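Local coordinates for beta-L-arabinobiosidase (Bacteroides thetaiotaomicron, PDB 5MQR), which probably hydrolyses beta-L-arabinobiose-containing sugars in the breakdown of plant pectin, and may have exo-alpha-sialidase activity, at residues A[821-826]-A[854-859]; A[956-961]-A[973-978]; A[962-967]-A[1031-1036]. All coordinates share one frame; numbering follows the deposited sequence.

Contact 1. Residues A[821-826]-A[854-859]; sequences TINSYM and DTLKSL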
loop_
_atom_site.group_PDB
_atom_site.type_symbol
_atom_site.label_atom_id
_atom_site.label_comp_id
_atom_site.label_asym_id
_atom_site.label_seq_id
_atom_site.Cartn_x
_atom_site.Cartn_y
_atom_site.Cartn_z
ATOM N N THR A 821 31.767 16.043 -26.523
ATOM C CA THR A 821 31.952 14.780 -25.813
ATOM C C THR A 821 33.049 14.872 -24.752
ATOM O O THR A 821 32.755 14.973 -23.549
ATOM C CB THR A 821 32.334 13.638 -26.767
ATOM O OG1 THR A 821 33.390 14.086 -27.634
ATOM C CG2 THR A 821 31.127 13.184 -27.586
ATOM N N ILE A 822 34.305 14.847 -25.198
ATOM C CA ILE A 822 35.442 14.718 -24.272
ATOM C C ILE A 822 35.569 15.935 -23.350
ATOM O O ILE A 822 35.923 15.785 -22.191
ATOM C CB ILE A 822 36.782 14.381 -24.982
ATOM C CG1 ILE A 822 37.900 14.212 -23.944
ATOM C CG2 ILE A 822 37.176 15.455 -25.978
ATOM C CD1 ILE A 822 39.112 13.435 -24.423
ATOM N N ASN A 823 35.237 17.125 -23.844
ATOM C CA ASN A 823 35.256 18.326 -22.993
ATOM C C ASN A 823 34.243 18.290 -21.837
ATOM O O ASN A 823 34.586 18.683 -20.728
ATOM C CB ASN A 823 35.119 19.602 -23.818
ATOM C CG ASN A 823 36.387 19.905 -24.586
ATOM O OD1 ASN A 823 37.393 20.293 -23.979
ATOM N ND2 ASN A 823 36.376 19.668 -25.914
ATOM N N SER A 824 33.026 17.816 -22.088
ATOM C CA SER A 824 32.039 17.708 -21.036
ATOM C C SER A 824 32.430 16.587 -20.074
ATOM O O SER A 824 32.244 16.709 -18.866
ATOM C CB SER A 824 30.659 17.425 -21.628
ATOM O OG SER A 824 30.217 18.495 -22.431
ATOM N N TYR A 825 32.942 15.488 -20.630
ATOM C CA TYR A 825 33.345 14.355 -19.825
ATOM C C TYR A 825 34.434 14.775 -18.823
ATOM O O TYR A 825 34.391 14.405 -17.649
ATOM C CB TYR A 825 33.903 13.193 -20.667
ATOM C CG TYR A 825 33.022 12.542 -21.713
ATOM C CD1 TYR A 825 31.636 12.720 -21.756
ATOM C CD2 TYR A 825 33.594 11.693 -22.639
ATOM C CE1 TYR A 825 30.863 12.101 -22.724
ATOM C CE2 TYR A 825 32.836 11.057 -23.600
ATOM C CZ TYR A 825 31.476 11.272 -23.655
ATOM O OH TYR A 825 30.763 10.623 -24.637
HETATM N N MSE A 826 35.402 15.541 -19.298
HETATM C CA MSE A 826 36.519 15.963 -18.458
HETATM C C MSE A 826 36.022 16.982 -17.473
HETATM O O MSE A 826 36.425 16.929 -16.303
HETATM C CB MSE A 826 37.701 16.442 -19.274
HETATM C CG MSE A 826 38.275 15.299 -20.134
HETATM SE SE MSE A 826 38.961 13.784 -19.094
HETATM C CE MSE A 826 40.551 14.615 -18.304
ATOM N N ASP A 854 36.023 24.684 -13.428
ATOM C CA ASP A 854 35.679 26.051 -13.849
ATOM C C ASP A 854 36.322 26.386 -15.205
ATOM O O ASP A 854 35.669 26.990 -16.063
ATOM C CB ASP A 854 36.119 27.121 -12.841
ATOM C CG ASP A 854 35.471 26.965 -11.476
ATOM O OD1 ASP A 854 34.391 26.357 -11.382
ATOM O OD2 ASP A 854 36.069 27.457 -10.479
ATOM N N THR A 855 37.592 26.007 -15.377
ATOM C CA THR A 855 38.333 26.261 -16.623
ATOM C C THR A 855 37.586 25.661 -17.802
ATOM O O THR A 855 37.323 26.363 -18.760
ATOM C CB THR A 855 39.772 25.696 -16.572
ATOM O OG1 THR A 855 40.487 26.311 -15.499
ATOM C CG2 THR A 855 40.536 25.953 -17.882
ATOM N N LEU A 856 37.204 24.387 -17.700
ATOM C CA LEU A 856 36.562 23.666 -18.809
ATOM C C LEU A 856 35.141 24.124 -19.072
ATOM O O LEU A 856 34.714 24.204 -20.211
ATOM C CB LEU A 856 36.568 22.160 -18.566
ATOM C CG LEU A 856 37.944 21.503 -18.638
ATOM C CD1 LEU A 856 37.908 20.090 -18.072
ATOM C CD2 LEU A 856 38.466 21.487 -20.067
ATOM N N LYS A 857 34.398 24.400 -18.013
ATOM C CA LYS A 857 33.079 25.001 -18.160
ATOM C C LYS A 857 33.155 26.288 -19.008
ATOM O O LYS A 857 32.397 26.450 -19.973
ATOM C CB LYS A 857 32.489 25.309 -16.791
ATOM C CG LYS A 857 31.212 26.108 -16.844
ATOM C CD LYS A 857 30.507 26.099 -15.512
ATOM C CE LYS A 857 29.390 27.115 -15.556
ATOM N NZ LYS A 857 28.807 27.212 -14.213
ATOM N N SER A 858 34.071 27.182 -18.647
ATOM C CA SER A 858 34.280 28.411 -19.422
ATOM C C SER A 858 34.658 28.162 -20.865
ATOM O O SER A 858 34.099 28.789 -21.753
ATOM C CB SER A 858 35.319 29.324 -18.782
ATOM O OG SER A 858 34.639 30.139 -17.864
ATOM N N LEU A 859 35.581 27.240 -21.097
ATOM C CA LEU A 859 35.987 26.920 -22.469
ATOM C C LEU A 859 34.838 26.333 -23.280
ATOM O O LEU A 859 34.660 26.714 -24.421
ATOM C CB LEU A 859 37.184 25.979 -22.508
ATOM C CG LEU A 859 38.515 26.603 -22.084
ATOM C CD1 LEU A 859 39.554 25.512 -21.888
ATOM C CD2 LEU A 859 39.013 27.610 -23.108
#
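Leu856 reaches across to Asn823 and Met826, one helical turn of the facing segment, with a methyl for each. Its apolar contact is with Met826, where CD1 of Leu856 lies 3.8 Å from CB and 3.7 Å from the backbone C of Met826. Leucine suits the place because its forked end can lie against the main chain of a neighbouring helix and touch two residues at once. The selenomethionine contributes its root rather than its tip: bends at chi2 (-62°) and chi3 (-70°) carry SE and CE off to other neighbours.

The polar residue meets the same leucine more loosely, CD2 of Leu856 standing 4.2 Å from OD1 of Asn823. That oxygen is buried but satisfied, since it accepts from the backbone N of Tyr796, while ND2 of Asn823 donates to the carbonyl of Arg819.

Helices 820-839 and 843-864, which carry the two segments, follow one another in the chain and run roughly antiparallel, within the MGH1-like glycoside hydrolase region. Helix 768-788 covers the contact, its Tyr782 touching both Met826 and Leu856 and its Trp785 touching Met826.

Contact 2. Residues A[956-961]-A[973-978]; sequences TAMANF and SVYFRQ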
loop_
_atom_site.group_PDB
_atom_site.type_symbol
_atom_site.label_atom_id
_atom_site.label_comp_id
_atom_site.label_asym_id
_atom_site.label_seq_id
_atom_site.Cartn_x
_atom_site.Cartn_y
_atom_site.Cartn_z
ATOM N N THR A 956 19.490 11.374 -20.254
ATOM C CA THR A 956 20.072 11.619 -18.940
ATOM C C THR A 956 20.223 13.107 -18.768
ATOM O O THR A 956 19.829 13.677 -17.766
ATOM C CB THR A 956 21.429 10.891 -18.799
ATOM O OG1 THR A 956 21.195 9.480 -18.839
ATOM C CG2 THR A 956 22.139 11.238 -17.475
ATOM N N ALA A 957 20.807 13.731 -19.797
ATOM C CA ALA A 957 20.965 15.180 -19.880
ATOM C C ALA A 957 19.637 15.931 -19.831
ATOM O O ALA A 957 19.535 16.963 -19.165
ATOM C CB ALA A 957 21.712 15.518 -21.160
HETATM N N MSE A 958 18.626 15.414 -20.537
HETATM C CA MSE A 958 17.301 16.056 -20.606
HETATM C C MSE A 958 16.652 16.061 -19.255
HETATM O O MSE A 958 16.049 17.058 -18.845
HETATM C CB MSE A 958 16.410 15.340 -21.596
HETATM C CG MSE A 958 15.160 16.135 -21.918
HETATM SE SE MSE A 958 13.959 15.130 -23.126
HETATM C CE MSE A 958 15.099 14.173 -24.407
ATOM N N ALA A 959 16.790 14.940 -18.558
ATOM C CA ALA A 959 16.332 14.834 -17.179
ATOM C C ALA A 959 17.050 15.816 -16.268
ATOM O O ALA A 959 16.409 16.438 -15.434
ATOM C CB ALA A 959 16.502 13.409 -16.659
ATOM N N ASN A 960 18.374 15.950 -16.416
ATOM C CA ASN A 960 19.123 16.908 -15.594
ATOM C C ASN A 960 18.608 18.314 -15.821
ATOM O O ASN A 960 18.381 19.065 -14.875
ATOM C CB ASN A 960 20.618 16.864 -15.907
ATOM C CG ASN A 960 21.315 15.654 -15.319
ATOM O OD1 ASN A 960 20.800 14.958 -14.436
ATOM N ND2 ASN A 960 22.522 15.412 -15.796
ATOM N N PHE A 961 18.448 18.648 -17.095
ATOM C CA PHE A 961 17.945 19.938 -17.516
ATOM C C PHE A 961 16.579 20.183 -16.904
ATOM O O PHE A 961 16.350 21.241 -16.338
ATOM C CB PHE A 961 17.839 19.985 -19.030
ATOM C CG PHE A 961 17.398 21.311 -19.575
ATOM C CD1 PHE A 961 18.183 22.460 -19.390
ATOM C CD2 PHE A 961 16.234 21.404 -20.366
ATOM C CE1 PHE A 961 17.783 23.662 -19.937
ATOM C CE2 PHE A 961 15.847 22.611 -20.917
ATOM C CZ PHE A 961 16.608 23.734 -20.689
ATOM N N SER A 973 5.444 15.414 -20.935
ATOM C CA SER A 973 4.971 14.655 -22.093
ATOM C C SER A 973 6.059 14.407 -23.084
ATOM O O SER A 973 6.110 13.337 -23.684
ATOM C CB SER A 973 3.834 15.376 -22.825
ATOM O OG SER A 973 2.715 15.335 -21.993
ATOM N N VAL A 974 6.901 15.410 -23.281
ATOM C CA VAL A 974 7.996 15.273 -24.190
ATOM C C VAL A 974 9.011 14.229 -23.713
ATOM O O VAL A 974 9.457 13.404 -24.510
ATOM C CB VAL A 974 8.688 16.629 -24.478
ATOM C CG1 VAL A 974 9.948 16.432 -25.321
ATOM C CG2 VAL A 974 7.718 17.546 -25.212
ATOM N N TYR A 975 9.394 14.300 -22.445
ATOM C CA TYR A 975 10.347 13.336 -21.904
ATOM C C TYR A 975 9.730 11.920 -21.946
ATOM O O TYR A 975 10.388 10.958 -22.370
ATOM C CB TYR A 975 10.798 13.697 -20.468
ATOM C CG TYR A 975 11.622 12.614 -19.829
ATOM C CD1 TYR A 975 13.007 12.562 -19.986
ATOM C CD2 TYR A 975 11.019 11.619 -19.091
ATOM C CE1 TYR A 975 13.766 11.529 -19.416
ATOM C CE2 TYR A 975 11.751 10.597 -18.514
ATOM C CZ TYR A 975 13.121 10.549 -18.675
ATOM O OH TYR A 975 13.819 9.514 -18.085
ATOM N N PHE A 976 8.486 11.808 -21.502
ATOM C CA PHE A 976 7.794 10.523 -21.478
ATOM C C PHE A 976 7.731 9.918 -22.860
ATOM O O PHE A 976 7.991 8.729 -23.028
ATOM C CB PHE A 976 6.357 10.645 -20.943
ATOM C CG PHE A 976 5.661 9.321 -20.785
ATOM C CD1 PHE A 976 4.927 8.770 -21.837
ATOM C CD2 PHE A 976 5.776 8.607 -19.608
ATOM C CE1 PHE A 976 4.316 7.534 -21.712
ATOM C CE2 PHE A 976 5.132 7.382 -19.454
ATOM C CZ PHE A 976 4.412 6.833 -20.512
ATOM N N ARG A 977 7.392 10.750 -23.840
ATOM C CA ARG A 977 7.228 10.305 -25.215
ATOM C C ARG A 977 8.538 9.750 -25.777
ATOM O O ARG A 977 8.526 8.738 -26.463
ATOM C CB ARG A 977 6.668 11.440 -26.092
ATOM C CG ARG A 977 6.373 11.090 -27.550
ATOM C CD ARG A 977 5.430 9.879 -27.664
ATOM N NE ARG A 977 5.162 9.530 -29.061
ATOM C CZ ARG A 977 4.711 8.347 -29.500
ATOM N NH1 ARG A 977 4.456 7.328 -28.673
ATOM N NH2 ARG A 977 4.521 8.173 -30.808
ATOM N N GLN A 978 9.662 10.378 -25.456
ATOM C CA GLN A 978 10.957 9.889 -25.938
ATOM C C GLN A 978 11.368 8.602 -25.235
ATOM O O GLN A 978 11.963 7.737 -25.868
ATOM C CB GLN A 978 12.055 10.951 -25.815
ATOM C CG GLN A 978 11.953 12.048 -26.861
ATOM C CD GLN A 978 11.934 11.499 -28.291
ATOM O OE1 GLN A 978 12.607 10.528 -28.589
ATOM N NE2 GLN A 978 11.155 12.107 -29.161
#
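A Met-aromatic contact between Met958 and Tyr975 joins helix 948-964 to helix 972-985, two helices that run in broadly opposite directions here. Met958 is a selenomethionine, and its SE lies 4.2 Å from CD1 of Tyr975. Seen from the ring, the selenium sits at the edge and near the plane, 5.5 Å from the centroid and 79° off the ring normal, so it meets the aromatic C-H rim and not the pi cloud. Such an approach is favourable because the hydrogens of the rim carry a slight positive charge that a polarisable chalcogen can answer. The side chain of Met958 gets there by stretching straight out of its helix, with chi1 (-168°) and chi2 both extended and the bend coming only about the CG-SE bond, which turns CE aside.

At the next residue, CB of Ala959 is 4.3 Å from CE1 of Tyr975. A small residue suits this place, where the phenol ring passes close to the helix surface. Together with Leu955 and Met962, which also touch Tyr975, these residues form the i, i+3, i+4, i+7 set of helix 948-964, and the tyrosine fits among them in the manner of knobs-into-holes packing. Its ring reaches the set because CG stands opposite the backbone N (chi1 172°), which projects the ring outward from helix 972-985.

An unbranched side chain such as that of Met958 can reach across the 7.6 Å between its CA and the CA of Tyr975 and place SE at the ring edge. Leu1029 of helix 1022-1029 also packs on Tyr975, bringing a third helix to the ring. Beside the tyrosine, Gln978 directs its first side-chain bond toward helix 948-964 and touches Leu955, although its amide end turns away from the 956-961 segment.

Contact 3. Residues A[962-967]-A[1031-1036]; sequences MNNYPQ and GLRPRL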
loop_
_atom_site.group_PDB
_atom_site.type_symbol
_atom_site.label_atom_id
_atom_site.label_comp_id
_atom_site.label_asym_id
_atom_site.label_seq_id
_atom_site.Cartn_x
_atom_site.Cartn_y
_atom_site.Cartn_z
HETATM N N MSE A 962 15.699 19.191 -16.979
HETATM C CA MSE A 962 14.339 19.355 -16.453
HETATM C C MSE A 962 14.282 19.410 -14.944
HETATM O O MSE A 962 13.427 20.104 -14.374
HETATM C CB MSE A 962 13.451 18.255 -16.988
HETATM C CG MSE A 962 13.190 18.518 -18.467
HETATM SE SE MSE A 962 12.172 17.030 -19.254
HETATM C CE MSE A 962 10.432 17.547 -18.506
ATOM N N ASN A 963 15.180 18.695 -14.279
ATOM C CA ASN A 963 15.252 18.737 -12.825
ATOM C C ASN A 963 15.981 19.953 -12.257
ATOM O O ASN A 963 15.556 20.468 -11.237
ATOM C CB ASN A 963 15.929 17.482 -12.267
ATOM C CG ASN A 963 14.985 16.330 -12.146
ATOM O OD1 ASN A 963 14.352 16.168 -11.103
ATOM N ND2 ASN A 963 14.864 15.524 -13.208
ATOM N N ASN A 964 17.076 20.389 -12.889
ATOM C CA ASN A 964 18.011 21.310 -12.238
ATOM C C ASN A 964 17.993 22.724 -12.805
ATOM O O ASN A 964 18.618 23.590 -12.239
ATOM C CB ASN A 964 19.441 20.739 -12.282
ATOM C CG ASN A 964 19.549 19.381 -11.629
ATOM O OD1 ASN A 964 18.821 19.071 -10.694
ATOM N ND2 ASN A 964 20.450 18.556 -12.123
ATOM N N TYR A 965 17.264 22.966 -13.894
ATOM C CA TYR A 965 17.302 24.256 -14.586
ATOM C C TYR A 965 15.881 24.846 -14.637
ATOM O O TYR A 965 14.926 24.106 -14.838
ATOM C CB TYR A 965 17.868 24.099 -16.005
ATOM C CG TYR A 965 19.350 23.755 -16.062
ATOM C CD1 TYR A 965 19.824 22.499 -15.666
ATOM C CD2 TYR A 965 20.283 24.684 -16.542
ATOM C CE1 TYR A 965 21.182 22.192 -15.721
ATOM C CE2 TYR A 965 21.627 24.387 -16.597
ATOM C CZ TYR A 965 22.073 23.141 -16.185
ATOM O OH TYR A 965 23.410 22.855 -16.242
ATOM N N PRO A 966 15.743 26.173 -14.432
ATOM C CA PRO A 966 14.439 26.814 -14.590
ATOM C C PRO A 966 14.182 26.967 -16.084
ATOM O O PRO A 966 14.881 27.680 -16.778
ATOM C CB PRO A 966 14.619 28.171 -13.902
ATOM C CG PRO A 966 16.078 28.485 -14.081
ATOM C CD PRO A 966 16.815 27.164 -14.208
ATOM N N GLN A 967 13.161 26.308 -16.560
ATOM C CA GLN A 967 13.157 25.823 -17.905
ATOM C C GLN A 967 11.723 25.775 -18.364
ATOM O O GLN A 967 10.893 25.236 -17.670
ATOM C CB GLN A 967 13.764 24.437 -17.784
ATOM C CG GLN A 967 13.826 23.598 -19.002
ATOM C CD GLN A 967 12.524 22.970 -19.383
ATOM O OE1 GLN A 967 12.110 23.129 -20.510
ATOM N NE2 GLN A 967 11.884 22.251 -18.473
ATOM N N GLY A 1031 12.046 9.250 -11.232
ATOM C CA GLY A 1031 12.567 10.503 -10.772
ATOM C C GLY A 1031 13.304 10.476 -9.450
ATOM O O GLY A 1031 13.412 11.531 -8.804
ATOM N N LEU A 1032 13.857 9.334 -9.049
ATOM C CA LEU A 1032 14.741 9.334 -7.878
ATOM C C LEU A 1032 16.035 10.040 -8.237
ATOM O O LEU A 1032 16.755 9.577 -9.107
ATOM C CB LEU A 1032 15.038 7.918 -7.402
ATOM C CG LEU A 1032 16.040 7.755 -6.240
ATOM C CD1 LEU A 1032 15.602 8.465 -4.965
ATOM C CD2 LEU A 1032 16.236 6.275 -5.966
ATOM N N ARG A 1033 16.322 11.153 -7.568
ATOM C CA ARG A 1033 17.508 11.960 -7.874
ATOM C C ARG A 1033 18.645 11.732 -6.882
ATOM O O ARG A 1033 18.633 12.267 -5.785
ATOM C CB ARG A 1033 17.132 13.449 -7.907
ATOM C CG ARG A 1033 15.910 13.773 -8.786
ATOM C CD ARG A 1033 16.117 13.460 -10.266
ATOM N NE ARG A 1033 17.219 14.231 -10.838
ATOM C CZ ARG A 1033 17.790 13.997 -12.023
ATOM N NH1 ARG A 1033 17.376 12.993 -12.812
ATOM N NH2 ARG A 1033 18.795 14.772 -12.438
ATOM N N PRO A 1034 19.650 10.936 -7.262
ATOM C CA PRO A 1034 20.635 10.586 -6.227
ATOM C C PRO A 1034 21.403 11.778 -5.712
ATOM O O PRO A 1034 21.641 12.714 -6.464
ATOM C CB PRO A 1034 21.568 9.601 -6.948
ATOM C CG PRO A 1034 20.718 9.037 -8.050
ATOM C CD PRO A 1034 19.865 10.177 -8.508
ATOM N N ARG A 1035 21.752 11.748 -4.431
ATOM C CA ARG A 1035 22.430 12.855 -3.759
ATOM C C ARG A 1035 23.516 12.365 -2.833
ATOM O O ARG A 1035 23.528 11.207 -2.429
ATOM C CB ARG A 1035 21.440 13.656 -2.921
ATOM C CG ARG A 1035 20.378 14.379 -3.726
ATOM C CD ARG A 1035 19.201 14.685 -2.847
ATOM N NE ARG A 1035 19.542 15.680 -1.832
ATOM C CZ ARG A 1035 19.068 16.925 -1.775
ATOM N NH1 ARG A 1035 18.206 17.386 -2.671
ATOM N NH2 ARG A 1035 19.464 17.738 -0.793
ATOM N N LEU A 1036 24.405 13.281 -2.461
ATOM C CA LEU A 1036 25.495 13.000 -1.514
ATOM C C LEU A 1036 25.044 12.964 -0.066
ATOM O O LEU A 1036 25.712 12.368 0.761
ATOM C CB LEU A 1036 26.586 14.063 -1.631
ATOM C CG LEU A 1036 27.259 14.175 -2.993
ATOM C CD1 LEU A 1036 27.978 15.500 -3.134
ATOM C CD2 LEU A 1036 28.202 13.007 -3.211
HETATM O O HOH W 1 18.232 16.639 -9.695
HETATM O O HOH W 2 20.576 16.051 -10.554
#
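The CA atoms of Asn963 and Arg1033 are 8.7 Å apart, the shortest such spacing between the last turn of helix 948-964 and an irregular segment that starts at Gly1031, whose positive phi is readily taken up by glycine as the chain leaves helix 1022-1029. The two side chains come from opposite directions and stack flat, the amide of Asn963 lying over one face of the guanidinium with the planes only 7° apart. CG of Asn963 is 3.3 Å from NE of Arg1033, and ND2 of Asn963 stands 3.4 Å above the guanidinium plane, toward its rim. Bends at chi2 and chi3 (-63° and -61°) fold the arginine so that its head lies flat against the amide. The amide is held in turn: ND2 donates to Ala959 O, and OD1 accepts from Asn1043 ND2.

Two waters link Asn964 to Arg1033. Water 1, in the guanidinium plane at its edge, donates to Asn964 OD1 and accepts from Arg1033 NE (2.9 Å). Water 2 accepts from Asn964 ND2 and from Arg1033 NH2 (2.9 Å); ND2 also donates to Asn895 OD1. Arginine fits because its planar head offers a face for stacking and several N-H groups, including those bound to Asn960 OD1 and Thr1027 O. A leucine in place of Arg1033 would probably cost both waters and these two oxygens the N-H groups of the arginine, and leave the Asn963 amide without its flat partner.

Backbone bonds from Gly1031 to Asn1043 and from Arg1033 to Glu1041 tie the segment to strand 1040-1042 and its end, while Pro1034 and Leu1036 pack on helix 754-765.

Contacts 2 and 3 share helix 948-964 and interlock along the chain, their centres about 11 Å apart. Asn960 OD1 of contact 2 probably accepts a hydrogen bond from Arg1033 NH2 of contact 3 at 2.8 Å, and Tyr975 CB lies 3.8 Å from Met962 SE. Contact 1 closes earlier in the sequence and stands apart, its centre about 23 Å from that of contact 2 and about 21 Å from that of contact 3, with no touch to either. Contacts 1 and 2 lie within the MGH1-like glycoside hydrolase range, whereas contact 3 joins it to the family 65 C-terminal range. The known calcium and sodium ligands come from other parts of the chain.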